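Local coordinates for DNA mismatch repair protein MutL (Aquifex aeolicus, PDB 6LZI) that probably takes part in DNA mismatch repair as an endonuclease whose Bergerat-fold ATPase domain, here with bound ADP, binds and hydrolyses ATP, at residues F204-Y212 and L220-Q228; N246-F255 and F291-A299. All blocks are in the same frame, centred on the assembly; numbering follows the deposited sequence.

Contact 1 of 2, residues F204-Y212 and L220-Q228; sequences FQTKTEELY and LRAFVSRNQ
The antiparallel hairpin of strands 209-213 and 219-225 pairs Glu209 with Val224 and Leu211 with Ala222, each through two backbone hydrogen bonds. Glu209 N to Val224 O and Val224 N to Glu209 O are both 2.9 Å; Leu211 N reaches Ala222 O at 2.8 Å and Ala222 N reaches Leu211 O at 2.9 Å.

On the face that carries Glu210, Phe223, Tyr212 and Arg221, Glu210 runs extended beside Phe223, with CD 3.7 Å from ring atom CE2. Its OE2 forms a salt bridge at the guanidinium edge of Arg221, taking NH2 at 2.7 Å on the syn side, 27° out of the carboxylate plane; the NE contact with the same oxygen is modelled implausibly short, so its exact length is doubtful. Arg221 arrives there with CG trans to the backbone N (chi1 -172°) and the chain straight to NE. An alanine here would remove the guanidinium and would probably leave the Glu210 carboxylate without its mate across the strands.

In the five-stranded sheet of this S5-like domain, 209-213 is an outermost strand, while 219-225 also bonds to strand 260-266. The other face carries Leu211, whose CD1 meets Val224 CG1 at 3.8 Å, the two side chains nearly perpendicular; helix 292-298 packs on Leu211 and Ala222. Before the paired strand, Thr206 OG1 and Ser225 OG share a hydrogen bond of 2.9 Å, either able to donate. Thr208 OG1 lies at the edge of the Phe223 ring, near its plane.

Contact 2 of 2, residues N246-F255 and F291-A299; sequences NLKEFLRKVF and FLELVRELA
Phe250 and Leu292 reach out alongside each other, antiparallel, which lays Leu292 CD2 over one ring face, 3.8 Å from the centroid: a CH-pi contact. Val254 CG1, from the ring's own helix, covers the opposite face, and Val295 CG1 meets the edge at 3.7 Å from CE1. With CG trans to the backbone N (chi1 -178°), the ring reaches across to the facing helix. The Arg296 side chain runs roughly perpendicular to that of Phe250, guanidinium and ring planes 82° apart; its NH1 comes 3.2 Å from Phe250 CE2, and one guanidinium face turns to Val254 CG1.

A second CH-pi contact closes the C-terminal end, where Ala299 CB sits 3.8 Å from the Phe255 centroid, over the face, while Leu298 CD1 comes to the edge. At the other end Leu247 CD1 touches both the Phe291 edge at CE2 and Leu292 CD2, each at 3.5 Å.

The helix axes, 10.1 Å apart and inclined at 31°, run in roughly the same direction against one sheet of the domain. Since the direct contacts are mostly between carbon atoms, and a water donating to Val254 O and Ala299 O links the backbones, cohesion comes mainly from apolar packing.

Both contacts belong to one domain; their centres lie about 14 Å apart and their side chains touch. Contact 1 builds an edge of its sheet; contact 2 pairs two helices on the face that carries Leu211, Ala222 and Val224. Leu298 CD2 packs 3.5 Å from Leu211 CB, and Leu220 CD1 lies 3.6 Å from Leu294 CG, so helix 292-298 covers the Leu211 side of the hairpin, while helix 196-204 lies against Phe223 on the other. Phe255 adds the second helical segment by touching Val224. Each is partly buried, but the chemistry differs: backbone hydrogen bonds and a salt bridge hold 204-212 to 220-228, whereas 246-255 and 291-299 adhere mainly through apolar side chains.

Contact 1 of 2, residues F204-Y212 and L220-Q228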
loop_
_atom_site.group_PDB
_atom_site.type_symbol
_atom_site.label_atom_id
_atom_site.label_comp_id
_atom_site.label_asym_id
_atom_site.label_seq_id
_atom_site.Cartn_x
_atom_site.Cartn_y
_atom_site.Cartn_z
ATOM N N PHE A 204 -4.605 -13.499 -4.763
ATOM C CA PHE A 204 -5.871 -14.146 -4.433
ATOM C C PHE A 204 -5.795 -15.665 -4.330
ATOM O O PHE A 204 -6.821 -16.297 -4.039
ATOM C CB PHE A 204 -6.946 -13.712 -5.428
ATOM C CG PHE A 204 -7.303 -12.261 -5.264
ATOM C CD1 PHE A 204 -8.025 -11.813 -4.151
ATOM C CD2 PHE A 204 -6.786 -11.346 -6.143
ATOM C CE1 PHE A 204 -8.278 -10.448 -3.979
ATOM C CE2 PHE A 204 -6.995 -10.005 -6.023
ATOM C CZ PHE A 204 -7.767 -9.512 -4.910
ATOM N N GLN A 205 -4.614 -16.252 -4.555
ATOM C CA GLN A 205 -4.365 -17.684 -4.452
ATOM C C GLN A 205 -5.353 -18.510 -5.289
ATOM O O GLN A 205 -5.948 -19.483 -4.830
ATOM C CB GLN A 205 -4.381 -18.115 -2.976
ATOM C CG GLN A 205 -3.417 -17.289 -2.150
ATOM C CD GLN A 205 -2.851 -18.040 -0.983
ATOM O OE1 GLN A 205 -3.469 -18.964 -0.461
ATOM N NE2 GLN A 205 -1.647 -17.665 -0.575
ATOM N N THR A 206 -5.524 -18.107 -6.547
ATOM C CA THR A 206 -6.402 -18.838 -7.422
ATOM C C THR A 206 -5.968 -18.541 -8.843
ATOM O O THR A 206 -5.295 -17.542 -9.101
ATOM C CB THR A 206 -7.860 -18.442 -7.190
ATOM O OG1 THR A 206 -8.702 -19.260 -7.998
ATOM C CG2 THR A 206 -8.030 -16.952 -7.517
ATOM N N LYS A 207 -6.375 -19.415 -9.754
ATOM C CA LYS A 207 -6.150 -19.218 -11.173
ATOM C C LYS A 207 -7.279 -18.380 -11.752
ATOM O O LYS A 207 -8.440 -18.535 -11.374
ATOM C CB LYS A 207 -6.064 -20.565 -11.894
ATOM C CG LYS A 207 -6.197 -20.433 -13.372
ATOM C CD LYS A 207 -5.014 -19.674 -13.940
ATOM C CE LYS A 207 -5.026 -19.711 -15.433
ATOM N NZ LYS A 207 -3.843 -18.957 -15.909
ATOM N N THR A 208 -6.917 -17.453 -12.630
ATOM C CA THR A 208 -7.869 -16.540 -13.217
ATOM C C THR A 208 -7.838 -16.660 -14.727
ATOM O O THR A 208 -6.877 -17.150 -15.322
ATOM C CB THR A 208 -7.610 -15.065 -12.829
ATOM O OG1 THR A 208 -6.437 -14.586 -13.485
ATOM C CG2 THR A 208 -7.510 -14.817 -11.263
ATOM N N GLU A 209 -8.901 -16.159 -15.327
ATOM C CA GLU A 209 -9.009 -15.969 -16.765
ATOM C C GLU A 209 -8.989 -14.472 -16.983
ATOM O O GLU A 209 -9.662 -13.724 -16.243
ATOM C CB GLU A 209 -10.296 -16.548 -17.352
ATOM C CG GLU A 209 -10.401 -16.328 -18.860
ATOM C CD GLU A 209 -11.632 -16.998 -19.485
ATOM O OE1 GLU A 209 -11.763 -16.966 -20.736
ATOM O OE2 GLU A 209 -12.455 -17.569 -18.730
ATOM N N GLU A 210 -8.179 -14.044 -17.946
ATOM C CA GLU A 210 -8.042 -12.642 -18.281
ATOM C C GLU A 210 -9.018 -12.303 -19.403
ATOM O O GLU A 210 -9.020 -12.957 -20.439
ATOM C CB GLU A 210 -6.602 -12.374 -18.719
ATOM C CG GLU A 210 -6.333 -10.970 -19.218
ATOM C CD GLU A 210 -4.860 -10.712 -19.442
ATOM O OE1 GLU A 210 -4.052 -11.655 -19.342
ATOM O OE2 GLU A 210 -4.517 -9.547 -19.699
ATOM N N LEU A 211 -9.800 -11.255 -19.191
ATOM C CA LEU A 211 -10.794 -10.746 -20.126
ATOM C C LEU A 211 -10.429 -9.313 -20.504
ATOM O O LEU A 211 -9.824 -8.591 -19.720
ATOM C CB LEU A 211 -12.147 -10.742 -19.491
ATOM C CG LEU A 211 -12.653 -12.092 -18.960
ATOM C CD1 LEU A 211 -13.996 -11.901 -18.194
ATOM C CD2 LEU A 211 -12.764 -13.111 -20.074
ATOM N N TYR A 212 -10.820 -8.893 -21.707
ATOM C CA TYR A 212 -10.405 -7.585 -22.192
ATOM C C TYR A 212 -11.507 -7.005 -23.076
ATOM O O TYR A 212 -12.170 -7.745 -23.814
ATOM C CB TYR A 212 -9.091 -7.718 -22.970
ATOM C CG TYR A 212 -8.536 -6.462 -23.610
ATOM C CD1 TYR A 212 -7.696 -5.603 -22.900
ATOM C CD2 TYR A 212 -8.805 -6.163 -24.939
ATOM C CE1 TYR A 212 -7.170 -4.469 -23.492
ATOM C CE2 TYR A 212 -8.280 -5.035 -25.532
ATOM C CZ TYR A 212 -7.466 -4.195 -24.799
ATOM O OH TYR A 212 -6.955 -3.068 -25.403
ATOM N N LEU A 220 -10.833 -1.914 -20.619
ATOM C CA LEU A 220 -11.102 -2.791 -19.483
ATOM C C LEU A 220 -10.256 -4.050 -19.606
ATOM O O LEU A 220 -10.140 -4.627 -20.693
ATOM C CB LEU A 220 -12.587 -3.182 -19.428
ATOM C CG LEU A 220 -13.611 -2.070 -19.379
ATOM C CD1 LEU A 220 -15.019 -2.660 -19.626
ATOM C CD2 LEU A 220 -13.552 -1.299 -18.066
ATOM N N ARG A 221 -9.645 -4.441 -18.501
ATOM C CA ARG A 221 -8.928 -5.695 -18.367
ATOM C C ARG A 221 -9.361 -6.274 -17.024
ATOM O O ARG A 221 -9.142 -5.639 -15.975
ATOM C CB ARG A 221 -7.412 -5.446 -18.410
ATOM C CG ARG A 221 -6.513 -6.674 -18.467
ATOM C CD ARG A 221 -5.049 -6.252 -18.370
ATOM N NE ARG A 221 -4.181 -7.373 -18.654
ATOM C CZ ARG A 221 -2.854 -7.344 -18.600
ATOM N NH1 ARG A 221 -2.202 -6.227 -18.260
ATOM N NH2 ARG A 221 -2.192 -8.458 -18.884
ATOM N N ALA A 222 -9.979 -7.458 -17.044
ATOM C CA ALA A 222 -10.320 -8.123 -15.794
ATOM C C ALA A 222 -9.658 -9.489 -15.671
ATOM O O ALA A 222 -9.253 -10.117 -16.666
ATOM C CB ALA A 222 -11.835 -8.285 -15.626
ATOM N N PHE A 223 -9.602 -9.958 -14.429
ATOM C CA PHE A 223 -9.183 -11.320 -14.111
ATOM C C PHE A 223 -10.287 -11.908 -13.271
ATOM O O PHE A 223 -10.614 -11.324 -12.230
ATOM C CB PHE A 223 -7.848 -11.330 -13.334
ATOM C CG PHE A 223 -6.749 -10.627 -14.093
ATOM C CD1 PHE A 223 -6.627 -9.227 -14.024
ATOM C CD2 PHE A 223 -5.933 -11.336 -14.959
ATOM C CE1 PHE A 223 -5.639 -8.550 -14.798
ATOM C CE2 PHE A 223 -4.990 -10.699 -15.719
ATOM C CZ PHE A 223 -4.844 -9.287 -15.653
ATOM N N VAL A 224 -10.856 -13.036 -13.720
ATOM C CA VAL A 224 -12.041 -13.606 -13.083
ATOM C C VAL A 224 -11.734 -15.029 -12.643
ATOM O O VAL A 224 -11.053 -15.777 -13.352
ATOM C CB VAL A 224 -13.269 -13.572 -14.028
ATOM C CG1 VAL A 224 -13.567 -12.144 -14.398
ATOM C CG2 VAL A 224 -13.006 -14.377 -15.251
ATOM N N SER A 225 -12.244 -15.416 -11.470
ATOM C CA SER A 225 -12.168 -16.814 -11.051
ATOM C C SER A 225 -13.490 -17.171 -10.411
ATOM O O SER A 225 -13.904 -16.484 -9.465
ATOM C CB SER A 225 -11.032 -17.042 -10.059
ATOM O OG SER A 225 -10.970 -18.399 -9.661
ATOM N N ARG A 226 -14.119 -18.237 -10.893
ATOM C CA ARG A 226 -15.557 -18.339 -10.680
ATOM C C ARG A 226 -15.993 -19.056 -9.422
ATOM O O ARG A 226 -17.119 -18.818 -8.959
ATOM C CB ARG A 226 -16.233 -19.017 -11.865
ATOM C CG ARG A 226 -16.434 -18.035 -12.959
ATOM C CD ARG A 226 -17.465 -18.468 -13.939
ATOM N NE ARG A 226 -17.898 -17.286 -14.650
ATOM C CZ ARG A 226 -18.980 -16.582 -14.340
ATOM N NH1 ARG A 226 -19.750 -16.929 -13.309
ATOM N NH2 ARG A 226 -19.283 -15.518 -15.065
ATOM N N ASN A 227 -15.203 -19.948 -8.851
ATOM C CA ASN A 227 -15.901 -20.710 -7.822
ATOM C C ASN A 227 -15.811 -20.018 -6.456
ATOM O O ASN A 227 -16.759 -19.322 -6.074
ATOM C CB ASN A 227 -15.420 -22.153 -7.851
ATOM C CG ASN A 227 -16.100 -22.940 -8.967
ATOM O OD1 ASN A 227 -17.328 -22.893 -9.102
ATOM N ND2 ASN A 227 -15.313 -23.628 -9.793
ATOM N N GLN A 228 -14.713 -20.177 -5.720
ATOM C CA GLN A 228 -14.411 -19.338 -4.536
ATOM C C GLN A 228 -15.295 -19.575 -3.303
ATOM O O GLN A 228 -16.508 -19.389 -3.337
ATOM C CB GLN A 228 -14.475 -17.845 -4.892
ATOM C CG GLN A 228 -13.564 -17.409 -6.038
ATOM C CD GLN A 228 -12.224 -18.130 -6.041
ATOM O OE1 GLN A 228 -11.978 -19.003 -6.876
ATOM N NE2 GLN A 228 -11.343 -17.751 -5.129
#

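Contact 2 of 2, residues N246-F255 and F291-A299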
loop_
_atom_site.group_PDB
_atom_site.type_symbol
_atom_site.label_atom_id
_atom_site.label_comp_id
_atom_site.label_asym_id
_atom_site.label_seq_id
_atom_site.Cartn_x
_atom_site.Cartn_y
_atom_site.Cartn_z
ATOM N N ASN A 246 -22.067 1.110 -6.483
ATOM C CA ASN A 246 -22.736 0.974 -7.769
ATOM C C ASN A 246 -21.962 0.035 -8.693
ATOM O O ASN A 246 -22.561 -0.718 -9.476
ATOM C CB ASN A 246 -22.868 2.365 -8.390
ATOM C CG ASN A 246 -23.770 2.398 -9.605
ATOM O OD1 ASN A 246 -24.959 2.733 -9.504
ATOM N ND2 ASN A 246 -23.206 2.088 -10.772
ATOM N N LEU A 247 -20.631 0.055 -8.609
ATOM C CA LEU A 247 -19.846 -0.767 -9.513
ATOM C C LEU A 247 -19.709 -2.202 -9.005
ATOM O O LEU A 247 -19.849 -3.140 -9.793
ATOM C CB LEU A 247 -18.477 -0.116 -9.745
ATOM C CG LEU A 247 -17.632 -0.599 -10.936
ATOM C CD1 LEU A 247 -18.515 -0.981 -12.114
ATOM C CD2 LEU A 247 -16.643 0.478 -11.356
ATOM N N LYS A 248 -19.496 -2.404 -7.698
ATOM C CA LYS A 248 -19.316 -3.763 -7.182
ATOM C C LYS A 248 -20.604 -4.580 -7.307
ATOM O O LYS A 248 -20.564 -5.771 -7.654
ATOM C CB LYS A 248 -18.825 -3.711 -5.727
ATOM C CG LYS A 248 -18.814 -5.059 -4.982
ATOM C CD LYS A 248 -18.430 -4.924 -3.489
ATOM C CE LYS A 248 -16.913 -5.066 -3.233
ATOM N NZ LYS A 248 -16.372 -6.500 -3.321
ATOM N N GLU A 249 -21.757 -3.953 -7.052
ATOM C CA GLU A 249 -23.029 -4.650 -7.205
ATOM C C GLU A 249 -23.244 -5.087 -8.648
ATOM O O GLU A 249 -23.798 -6.159 -8.905
ATOM C CB GLU A 249 -24.195 -3.753 -6.768
ATOM C CG GLU A 249 -24.221 -3.349 -5.289
ATOM C CD GLU A 249 -25.366 -2.385 -4.974
ATOM O OE1 GLU A 249 -26.108 -2.616 -3.990
ATOM O OE2 GLU A 249 -25.534 -1.397 -5.724
ATOM N N PHE A 250 -22.839 -4.247 -9.605
ATOM C CA PHE A 250 -23.016 -4.582 -11.012
ATOM C C PHE A 250 -22.048 -5.677 -11.443
ATOM O O PHE A 250 -22.387 -6.502 -12.298
ATOM C CB PHE A 250 -22.832 -3.328 -11.866
ATOM C CG PHE A 250 -23.029 -3.552 -13.342
ATOM C CD1 PHE A 250 -21.984 -3.993 -14.140
ATOM C CD2 PHE A 250 -24.256 -3.298 -13.934
ATOM C CE1 PHE A 250 -22.163 -4.192 -15.493
ATOM C CE2 PHE A 250 -24.439 -3.490 -15.288
ATOM C CZ PHE A 250 -23.396 -3.936 -16.077
ATOM N N LEU A 251 -20.826 -5.681 -10.889
ATOM C CA LEU A 251 -19.918 -6.805 -11.122
ATOM C C LEU A 251 -20.461 -8.078 -10.483
ATOM O O LEU A 251 -20.368 -9.163 -11.055
ATOM C CB LEU A 251 -18.518 -6.496 -10.573
ATOM C CG LEU A 251 -17.643 -5.413 -11.189
ATOM C CD1 LEU A 251 -16.432 -5.215 -10.282
ATOM C CD2 LEU A 251 -17.201 -5.779 -12.618
ATOM N N ARG A 252 -21.050 -7.962 -9.295
ATOM C CA ARG A 252 -21.766 -9.089 -8.719
ATOM C C ARG A 252 -22.896 -9.552 -9.636
ATOM O O ARG A 252 -23.075 -10.755 -9.854
ATOM C CB ARG A 252 -22.311 -8.694 -7.344
ATOM C CG ARG A 252 -22.888 -9.833 -6.516
ATOM C CD ARG A 252 -23.198 -9.359 -5.090
ATOM N NE ARG A 252 -21.993 -9.028 -4.323
ATOM C CZ ARG A 252 -21.605 -7.789 -4.009
ATOM N NH1 ARG A 252 -22.323 -6.745 -4.401
ATOM N NH2 ARG A 252 -20.490 -7.597 -3.306
ATOM N N LYS A 253 -23.624 -8.610 -10.235
ATOM C CA LYS A 253 -24.761 -8.995 -11.057
ATOM C C LYS A 253 -24.342 -9.657 -12.380
ATOM O O LYS A 253 -24.970 -10.634 -12.804
ATOM C CB LYS A 253 -25.660 -7.790 -11.314
ATOM C CG LYS A 253 -27.111 -8.229 -11.407
ATOM C CD LYS A 253 -27.392 -9.167 -10.220
ATOM C CE LYS A 253 -28.790 -9.765 -10.223
ATOM N NZ LYS A 253 -28.958 -10.657 -9.033
ATOM N N VAL A 254 -23.306 -9.152 -13.064
ATOM C CA VAL A 254 -22.953 -9.761 -14.354
ATOM C C VAL A 254 -21.918 -10.887 -14.224
ATOM O O VAL A 254 -21.794 -11.714 -15.144
ATOM C CB VAL A 254 -22.468 -8.719 -15.384
ATOM C CG1 VAL A 254 -23.547 -7.661 -15.633
ATOM C CG2 VAL A 254 -21.111 -8.075 -14.981
ATOM N N PHE A 255 -21.150 -10.917 -13.134
ATOM C CA PHE A 255 -20.419 -12.098 -12.664
ATOM C C PHE A 255 -21.078 -12.342 -11.285
ATOM O O PHE A 255 -21.841 -13.261 -11.011
ATOM C CB PHE A 255 -18.879 -11.844 -12.480
ATOM C CG PHE A 255 -18.179 -11.127 -13.631
ATOM C CD1 PHE A 255 -17.604 -11.838 -14.678
ATOM C CD2 PHE A 255 -18.061 -9.745 -13.645
ATOM C CE1 PHE A 255 -16.916 -11.172 -15.724
ATOM C CE2 PHE A 255 -17.411 -9.086 -14.685
ATOM C CZ PHE A 255 -16.811 -9.804 -15.718
ATOM N N PHE A 291 -19.875 2.882 -19.963
ATOM C CA PHE A 291 -18.961 2.128 -19.108
ATOM C C PHE A 291 -19.567 0.805 -18.648
ATOM O O PHE A 291 -18.995 -0.258 -18.894
ATOM C CB PHE A 291 -18.545 2.960 -17.891
ATOM C CG PHE A 291 -17.683 2.206 -16.884
ATOM C CD1 PHE A 291 -16.332 1.999 -17.107
ATOM C CD2 PHE A 291 -18.232 1.704 -15.718
ATOM C CE1 PHE A 291 -15.551 1.322 -16.176
ATOM C CE2 PHE A 291 -17.461 1.027 -14.803
ATOM C CZ PHE A 291 -16.121 0.843 -15.030
ATOM N N LEU A 292 -20.726 0.870 -17.977
ATOM C CA LEU A 292 -21.295 -0.343 -17.393
ATOM C C LEU A 292 -21.788 -1.295 -18.479
ATOM O O LEU A 292 -21.790 -2.521 -18.287
ATOM C CB LEU A 292 -22.412 0.022 -16.403
ATOM C CG LEU A 292 -21.960 0.570 -15.039
ATOM C CD1 LEU A 292 -23.082 1.238 -14.237
ATOM C CD2 LEU A 292 -21.326 -0.539 -14.224
ATOM N N GLU A 293 -22.170 -0.744 -19.632
ATOM C CA GLU A 293 -22.408 -1.562 -20.815
ATOM C C GLU A 293 -21.165 -2.368 -21.185
ATOM O O GLU A 293 -21.230 -3.592 -21.350
ATOM C CB GLU A 293 -22.850 -0.669 -21.979
ATOM C CG GLU A 293 -22.533 -1.215 -23.365
ATOM C CD GLU A 293 -23.170 -0.395 -24.480
ATOM O OE1 GLU A 293 -23.851 0.608 -24.168
ATOM O OE2 GLU A 293 -22.992 -0.760 -25.668
ATOM N N LEU A 294 -20.016 -1.699 -21.317
ATOM C CA LEU A 294 -18.817 -2.417 -21.744
ATOM C C LEU A 294 -18.385 -3.445 -20.703
ATOM O O LEU A 294 -17.810 -4.483 -21.052
ATOM C CB LEU A 294 -17.686 -1.431 -22.048
ATOM C CG LEU A 294 -16.474 -2.002 -22.810
ATOM C CD1 LEU A 294 -16.866 -2.656 -24.123
ATOM C CD2 LEU A 294 -15.382 -0.948 -23.041
ATOM N N VAL A 295 -18.701 -3.208 -19.437
ATOM C CA VAL A 295 -18.416 -4.205 -18.413
ATOM C C VAL A 295 -19.261 -5.452 -18.627
ATOM O O VAL A 295 -18.757 -6.575 -18.559
ATOM C CB VAL A 295 -18.629 -3.608 -17.011
ATOM C CG1 VAL A 295 -18.520 -4.679 -15.966
ATOM C CG2 VAL A 295 -17.621 -2.504 -16.745
ATOM N N ARG A 296 -20.575 -5.282 -18.866
ATOM C CA ARG A 296 -21.395 -6.461 -19.130
ATOM C C ARG A 296 -21.035 -7.103 -20.471
ATOM O O ARG A 296 -21.144 -8.318 -20.616
ATOM C CB ARG A 296 -22.887 -6.114 -19.025
ATOM C CG ARG A 296 -23.663 -5.862 -20.310
ATOM C CD ARG A 296 -25.146 -5.456 -20.001
ATOM N NE ARG A 296 -25.871 -6.487 -19.245
ATOM C CZ ARG A 296 -26.317 -6.354 -17.994
ATOM N NH1 ARG A 296 -26.138 -5.216 -17.332
ATOM N NH2 ARG A 296 -26.951 -7.362 -17.399
ATOM N N GLU A 297 -20.561 -6.320 -21.442
ATOM C CA GLU A 297 -19.988 -6.895 -22.655
ATOM C C GLU A 297 -18.744 -7.723 -22.329
ATOM O O GLU A 297 -18.580 -8.852 -22.816
ATOM C CB GLU A 297 -19.673 -5.764 -23.646
ATOM C CG GLU A 297 -18.676 -6.092 -24.770
ATOM C CD GLU A 297 -18.741 -5.078 -25.902
ATOM O OE1 GLU A 297 -18.181 -5.347 -26.982
ATOM O OE2 GLU A 297 -19.377 -4.019 -25.720
ATOM N N LEU A 298 -17.879 -7.174 -21.480
ATOM C CA LEU A 298 -16.713 -7.884 -20.969
ATOM C C LEU A 298 -17.092 -9.204 -20.293
ATOM O O LEU A 298 -16.397 -10.219 -20.453
ATOM C CB LEU A 298 -15.998 -6.950 -20.005
ATOM C CG LEU A 298 -14.699 -7.221 -19.279
ATOM C CD1 LEU A 298 -14.908 -8.237 -18.176
ATOM C CD2 LEU A 298 -13.620 -7.641 -20.240
ATOM N N ALA A 299 -18.187 -9.214 -19.522
ATOM C CA ALA A 299 -18.570 -10.406 -18.772
ATOM C C ALA A 299 -18.974 -11.580 -19.655
ATOM O O ALA A 299 -19.182 -12.682 -19.131
ATOM C CB ALA A 299 -19.712 -10.088 -17.794
HETATM O O HOH W 1 -20.637 -13.558 -16.887
#